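Local atomic coordinates of Na-translocating NADH-quinone reductase subunit C NqrC (Shewanella oneidensis, PDB entry 4XHF), a protein that forms the soluble part of a membrane-complex subunit and carries flavin mononucleotide bound covalently through its phosphate, within an FMN-binding domain. Residues I172-W185 against V214-V227. Residues are numbered along the deposited sequence; the frame is centred on the assembly and turned at random.
With FMN (flavin mononucleotide), chain E.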
loop_
_atom_site.group_PDB
_atom_site.type_symbol
_atom_site.label_atom_id
_atom_site.label_comp_id
_atom_site.label_asym_id
_atom_site.label_seq_id
_atom_site.Cartn_x
_atom_site.Cartn_y
_atom_site.Cartn_z
ATOM N N ILE A 172 1.439 -6.377 -21.446
ATOM C CA ILE A 172 0.012 -6.315 -21.140
ATOM C C ILE A 172 -0.220 -5.850 -19.702
ATOM O O ILE A 172 -0.625 -4.711 -19.470
ATOM C CB ILE A 172 -0.676 -7.686 -21.340
ATOM C CG1 ILE A 172 -0.342 -8.278 -22.712
ATOM C CG2 ILE A 172 -2.176 -7.549 -21.185
ATOM C CD1 ILE A 172 -0.898 -7.498 -23.893
ATOM N N GLY A 173 0.048 -6.730 -18.741
ATOM C CA GLY A 173 -0.268 -6.467 -17.347
ATOM C C GLY A 173 0.840 -5.811 -16.545
ATOM O O GLY A 173 0.682 -5.585 -15.345
ATOM N N ASP A 174 1.957 -5.496 -17.194
ATOM C CA ASP A 174 3.103 -4.919 -16.495
ATOM C C ASP A 174 3.017 -3.398 -16.409
ATOM O O ASP A 174 3.982 -2.734 -16.035
ATOM C CB ASP A 174 4.407 -5.326 -17.184
ATOM C CG ASP A 174 4.589 -4.660 -18.533
ATOM O OD1 ASP A 174 5.752 -4.434 -18.930
ATOM O OD2 ASP A 174 3.573 -4.364 -19.198
ATOM N N PHE A 175 1.857 -2.850 -16.755
ATOM C CA PHE A 175 1.623 -1.417 -16.639
ATOM C C PHE A 175 1.603 -0.975 -15.182
ATOM O O PHE A 175 1.843 0.193 -14.878
ATOM C CB PHE A 175 0.300 -1.035 -17.303
ATOM C CG PHE A 175 -0.912 -1.581 -16.597
ATOM C CD1 PHE A 175 -1.504 -0.877 -15.563
ATOM C CD2 PHE A 175 -1.460 -2.795 -16.972
ATOM C CE1 PHE A 175 -2.614 -1.374 -14.915
ATOM C CE2 PHE A 175 -2.572 -3.298 -16.328
ATOM C CZ PHE A 175 -3.150 -2.586 -15.297
ATOM N N VAL A 176 1.304 -1.912 -14.287
ATOM C CA VAL A 176 1.108 -1.598 -12.875
ATOM C C VAL A 176 2.326 -0.918 -12.255
ATOM O O VAL A 176 2.188 -0.146 -11.310
ATOM C CB VAL A 176 0.772 -2.866 -12.058
ATOM C CG1 VAL A 176 -0.598 -3.396 -12.442
ATOM C CG2 VAL A 176 1.835 -3.938 -12.251
ATOM N N THR A 177 3.510 -1.192 -12.794
ATOM C CA THR A 177 4.742 -0.591 -12.284
ATOM C C THR A 177 5.122 0.691 -13.031
ATOM O O THR A 177 6.086 1.360 -12.667
ATOM C CB THR A 177 5.923 -1.580 -12.369
ATOM O OG1 THR A 177 6.110 -1.998 -13.728
ATOM C CG2 THR A 177 5.661 -2.799 -11.496
ATOM N N ASP A 178 4.361 1.028 -14.069
ATOM C CA ASP A 178 4.607 2.237 -14.855
ATOM C C ASP A 178 4.185 3.477 -14.071
ATOM O O ASP A 178 3.004 3.628 -13.752
ATOM C CB ASP A 178 3.847 2.170 -16.185
ATOM C CG ASP A 178 4.207 3.307 -17.131
ATOM O OD1 ASP A 178 4.919 4.245 -16.714
ATOM O OD2 ASP A 178 3.763 3.264 -18.298
ATOM N N PRO A 179 5.142 4.370 -13.760
ATOM C CA PRO A 179 4.807 5.595 -13.024
ATOM C C PRO A 179 3.751 6.454 -13.713
ATOM O O PRO A 179 3.002 7.157 -13.035
ATOM C CB PRO A 179 6.143 6.341 -12.966
ATOM C CG PRO A 179 7.162 5.283 -13.056
ATOM C CD PRO A 179 6.594 4.268 -13.991
ATOM N N HIS A 180 3.706 6.407 -15.041
ATOM C CA HIS A 180 2.716 7.166 -15.793
ATOM C C HIS A 180 1.305 6.774 -15.376
ATOM O O HIS A 180 0.418 7.623 -15.289
ATOM C CB HIS A 180 2.893 6.949 -17.297
ATOM C CG HIS A 180 4.140 7.558 -17.856
ATOM N ND1 HIS A 180 4.175 8.832 -18.382
ATOM C CD2 HIS A 180 5.397 7.068 -17.977
ATOM C CE1 HIS A 180 5.399 9.101 -18.800
ATOM N NE2 HIS A 180 6.160 8.047 -18.565
ATOM N N TRP A 181 1.106 5.487 -15.115
ATOM C CA TRP A 181 -0.205 4.981 -14.726
ATOM C C TRP A 181 -0.449 5.144 -13.229
ATOM O O TRP A 181 -1.552 5.482 -12.807
ATOM C CB TRP A 181 -0.346 3.509 -15.113
ATOM C CG TRP A 181 -1.673 2.929 -14.733
ATOM C CD1 TRP A 181 -2.861 3.105 -15.379
ATOM C CD2 TRP A 181 -1.946 2.079 -13.614
ATOM N NE1 TRP A 181 -3.858 2.418 -14.732
ATOM C CE2 TRP A 181 -3.322 1.779 -13.646
ATOM C CE3 TRP A 181 -1.161 1.542 -12.589
ATOM C CZ2 TRP A 181 -3.930 0.966 -12.693
ATOM C CZ3 TRP A 181 -1.765 0.735 -11.645
ATOM C CH2 TRP A 181 -3.136 0.455 -11.702
ATOM N N LEU A 182 0.585 4.901 -12.434
ATOM C CA LEU A 182 0.478 5.006 -10.983
ATOM C C LEU A 182 0.147 6.431 -10.544
ATOM O O LEU A 182 -0.507 6.637 -9.523
ATOM C CB LEU A 182 1.779 4.545 -10.322
ATOM C CG LEU A 182 2.096 3.052 -10.414
ATOM C CD1 LEU A 182 3.555 2.804 -10.086
ATOM C CD2 LEU A 182 1.199 2.264 -9.476
ATOM N N SER A 183 0.601 7.410 -11.319
ATOM C CA SER A 183 0.389 8.814 -10.981
ATOM C C SER A 183 -1.082 9.201 -11.080
ATOM O O SER A 183 -1.507 10.208 -10.513
ATOM C CB SER A 183 1.219 9.711 -11.896
ATOM O OG SER A 183 0.745 9.652 -13.230
ATOM N N LEU A 184 -1.852 8.401 -11.810
ATOM C CA LEU A 184 -3.276 8.659 -11.997
ATOM C C LEU A 184 -4.060 8.532 -10.694
ATOM O O LEU A 184 -5.131 9.118 -10.548
ATOM C CB LEU A 184 -3.858 7.696 -13.033
ATOM C CG LEU A 184 -3.233 7.700 -14.427
ATOM C CD1 LEU A 184 -3.895 6.638 -15.285
ATOM C CD2 LEU A 184 -3.349 9.066 -15.081
ATOM N N TRP A 185 -3.530 7.754 -9.756
ATOM C CA TRP A 185 -4.222 7.491 -8.499
ATOM C C TRP A 185 -4.170 8.689 -7.556
ATOM O O TRP A 185 -5.013 8.819 -6.668
ATOM C CB TRP A 185 -3.618 6.268 -7.808
ATOM C CG TRP A 185 -3.822 4.982 -8.558
ATOM C CD1 TRP A 185 -3.082 4.515 -9.604
ATOM C CD2 TRP A 185 -4.829 3.994 -8.309
ATOM N NE1 TRP A 185 -3.568 3.301 -10.025
ATOM C CE2 TRP A 185 -4.640 2.959 -9.246
ATOM C CE3 TRP A 185 -5.873 3.885 -7.386
ATOM C CZ2 TRP A 185 -5.456 1.831 -9.286
ATOM C CZ3 TRP A 185 -6.680 2.766 -7.428
ATOM C CH2 TRP A 185 -6.468 1.754 -8.371
ATOM N N VAL A 214 -10.196 5.435 -12.067
ATOM C CA VAL A 214 -8.824 5.363 -12.566
ATOM C C VAL A 214 -8.834 4.715 -13.942
ATOM O O VAL A 214 -9.560 3.748 -14.169
ATOM C CB VAL A 214 -7.899 4.555 -11.632
ATOM C CG1 VAL A 214 -6.453 4.634 -12.114
ATOM C CG2 VAL A 214 -8.012 5.055 -10.205
ATOM N N ASP A 215 -8.022 5.242 -14.852
ATOM C CA ASP A 215 -7.988 4.734 -16.217
ATOM C C ASP A 215 -7.550 3.276 -16.263
ATOM O O ASP A 215 -6.467 2.925 -15.794
ATOM C CB ASP A 215 -7.048 5.571 -17.087
ATOM C CG ASP A 215 -7.602 6.947 -17.388
ATOM O OD1 ASP A 215 -8.481 7.052 -18.269
ATOM O OD2 ASP A 215 -7.149 7.924 -16.757
ATOM N N ALA A 216 -8.407 2.430 -16.821
ATOM C CA ALA A 216 -8.028 1.063 -17.130
ATOM C C ALA A 216 -7.083 1.079 -18.321
ATOM O O ALA A 216 -7.199 1.934 -19.197
ATOM C CB ALA A 216 -9.254 0.221 -17.429
ATOM N N VAL A 217 -6.141 0.144 -18.344
ATOM C CA VAL A 217 -5.246 -0.006 -19.482
ATOM C C VAL A 217 -5.846 -1.020 -20.447
ATOM O O VAL A 217 -5.801 -2.225 -20.199
ATOM C CB VAL A 217 -3.843 -0.445 -19.035
ATOM C CG1 VAL A 217 -2.941 -0.684 -20.236
ATOM C CG2 VAL A 217 -3.241 0.608 -18.125
ATOM N N SER A 218 -6.417 -0.521 -21.540
ATOM C CA SER A 218 -7.120 -1.365 -22.503
ATOM C C SER A 218 -6.227 -2.509 -22.968
ATOM O O SER A 218 -5.034 -2.318 -23.207
ATOM C CB SER A 218 -7.592 -0.534 -23.700
ATOM O OG SER A 218 -8.617 -1.201 -24.415
ATOM N N GLY A 219 -6.809 -3.700 -23.073
ATOM C CA GLY A 219 -6.060 -4.897 -23.410
ATOM C C GLY A 219 -5.491 -5.573 -22.176
ATOM O O GLY A 219 -4.990 -6.696 -22.250
ATOM N N ALA A 220 -5.567 -4.882 -21.041
ATOM C CA ALA A 220 -5.069 -5.404 -19.773
ATOM C C ALA A 220 -6.020 -5.041 -18.636
ATOM O O ALA A 220 -5.606 -4.492 -17.615
ATOM C CB ALA A 220 -3.680 -4.863 -19.490
ATOM N N THR A 221 -7.296 -5.357 -18.822
ATOM C CA THR A 221 -8.329 -4.977 -17.867
ATOM C C THR A 221 -8.327 -5.873 -16.631
ATOM O O THR A 221 -8.583 -5.410 -15.521
ATOM C CB THR A 221 -9.721 -5.022 -18.525
ATOM O OG1 THR A 221 -9.720 -4.201 -19.699
ATOM C CG2 THR A 221 -10.795 -4.521 -17.570
ATOM N N MET A 222 -8.030 -7.155 -16.824
ATOM C CA MET A 222 -8.117 -8.128 -15.741
ATOM C C MET A 222 -7.084 -7.852 -14.651
ATOM O O MET A 222 -7.356 -8.046 -13.467
ATOM C CB MET A 222 -7.942 -9.545 -16.288
ATOM C CG MET A 222 -9.103 -10.017 -17.153
ATOM S SD MET A 222 -10.662 -10.136 -16.248
ATOM C CE MET A 222 -10.315 -11.499 -15.138
ATOM N N THR A 223 -5.900 -7.401 -15.055
ATOM C CA THR A 223 -4.868 -7.014 -14.102
ATOM C C THR A 223 -5.359 -5.845 -13.258
ATOM O O THR A 223 -5.202 -5.839 -12.037
ATOM C CB THR A 223 -3.556 -6.625 -14.817
ATOM O OG1 THR A 223 -2.966 -7.795 -15.391
ATOM C CG2 THR A 223 -2.554 -5.997 -13.851
ATOM N N GLY A 224 -5.955 -4.862 -13.921
ATOM C CA GLY A 224 -6.428 -3.664 -13.256
ATOM C C GLY A 224 -7.498 -3.957 -12.222
ATOM O O GLY A 224 -7.512 -3.355 -11.149
ATOM N N ARG A 225 -8.397 -4.880 -12.548
ATOM C CA ARG A 225 -9.463 -5.264 -11.630
ATOM C C ARG A 225 -8.882 -5.957 -10.405
ATOM O O ARG A 225 -9.459 -5.909 -9.320
ATOM C CB ARG A 225 -10.473 -6.181 -12.319
ATOM C CG ARG A 225 -11.052 -5.617 -13.604
ATOM C CD ARG A 225 -12.571 -5.688 -13.605
ATOM N NE ARG A 225 -13.134 -5.324 -14.907
ATOM C CZ ARG A 225 -14.047 -6.031 -15.572
ATOM N NH1 ARG A 225 -14.535 -7.166 -15.077
ATOM N NH2 ARG A 225 -14.480 -5.598 -16.748
ATOM N N GLY A 226 -7.737 -6.607 -10.587
ATOM C CA GLY A 226 -7.045 -7.248 -9.486
ATOM C C GLY A 226 -6.528 -6.222 -8.498
ATOM O O GLY A 226 -6.714 -6.362 -7.289
ATOM N N VAL A 227 -5.878 -5.185 -9.019
ATOM C CA VAL A 227 -5.384 -4.087 -8.193
ATOM C C VAL A 227 -6.549 -3.437 -7.470
ATOM O O VAL A 227 -6.451 -3.074 -6.300
ATOM C CB VAL A 227 -4.644 -3.030 -9.039
ATOM C CG1 VAL A 227 -4.201 -1.846 -8.176
ATOM C CG2 VAL A 227 -3.451 -3.658 -9.735
HETATM N N1 FMN E . -4.862 -9.188 -19.509
HETATM C C2 FMN E . -4.524 -8.647 -18.205
HETATM O O2 FMN E . -5.235 -7.891 -17.678
HETATM N N3 FMN E . -3.276 -9.059 -17.554
HETATM C C4 FMN E . -2.420 -9.982 -18.189
HETATM O O4 FMN E . -1.421 -10.316 -17.663
HETATM C C4A FMN E . -2.777 -10.554 -19.536
HETATM N N5 FMN E . -1.927 -11.486 -20.178
HETATM C C5A FMN E . -2.303 -12.018 -21.481
HETATM C C6 FMN E . -1.452 -12.942 -22.110
HETATM C C7 FMN E . -1.801 -13.531 -23.301
HETATM C C7M FMN E . -0.879 -14.568 -23.904
HETATM C C8 FMN E . -2.985 -13.152 -23.939
HETATM C C8M FMN E . -3.527 -13.916 -25.182
HETATM C C9 FMN E . -3.824 -12.146 -23.346
HETATM C C9A FMN E . -3.510 -11.603 -22.094
HETATM N N10 FMN E . -4.382 -10.646 -21.424
HETATM C C10 FMN E . -3.986 -10.125 -20.139
HETATM C "C1'" FMN E . -5.673 -10.166 -22.046
HETATM C "C2'" FMN E . -6.887 -10.654 -21.274
HETATM O "O2'" FMN E . -7.158 -11.970 -21.656
HETATM C "C3'" FMN E . -8.108 -9.792 -21.588
HETATM O "O3'" FMN E . -8.319 -9.808 -22.971
HETATM C "C4'" FMN E . -7.919 -8.343 -21.094
HETATM O "O4'" FMN E . -7.592 -8.340 -19.733
HETATM C "C5'" FMN E . -9.196 -7.520 -21.282
HETATM O "O5'" FMN E . -8.843 -6.160 -21.174
HETATM P P FMN E . -9.998 -5.060 -21.055
HETATM O O1P FMN E . -11.432 -5.763 -20.960
HETATM O O2P FMN E . -9.958 -4.085 -22.322
#
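The Phe-175 ring is held between Val-217 on one face and Val-176 on the other, its edge toward the first turn of helix 221-234. Its CB already lies against Val-217 CG2, and chi1 of 67°, with CG between backbone N and carbonyl carbon, turns the ring toward the other segment. There Val-217 CG2 makes a CH-pi contact, 3.4 Å from Phe-175 CD1. Along the other side of the ring, CD2 meets the methyl of Ala-220, CE2 reaches Thr-223 CG2 at 3.7 Å, and the tip, CZ, ends near Gly-224 N. Val-176 CG1 also touches Thr-223 CG2 and Val-227 CG2.

The Trp-181 indole gives its N-H to Asp-215 O, NE1 to O 2.9 Å, almost straight down the carbonyl axis and in the ring plane; this bond, with Phe-175 CE1 over one face and Trp-185 NE1 over the other, restrains how the indole can turn. Further along, Val-214 CG2 lies over the Trp-185 six-membered ring in a CH-pi contact, 3.7 Å from its centroid.

At the far end Ile-172 CG2 lies against Ala-220 CB (3.5 Å) and reaches FMN C10 at 3.3 Å. Thr-223 N donates to FMN O2; its OG1, also hydrogen-bonded to Glu-168 OE1, accepts from FMN N3 at an unusually short 2.5 Å, a doubtful length. Gly-219 N donates to phosphate O2P. The packing joins the Ile-172 loop and Trp-181 helix to turn 217-220 and helix 221-234, where Thr-221 OG1 is covalently bonded to phosphorus within Ser-Gly-Ala-Thr (Ser-218 to Thr-221), the signature of flavinylated NqrC-type domains.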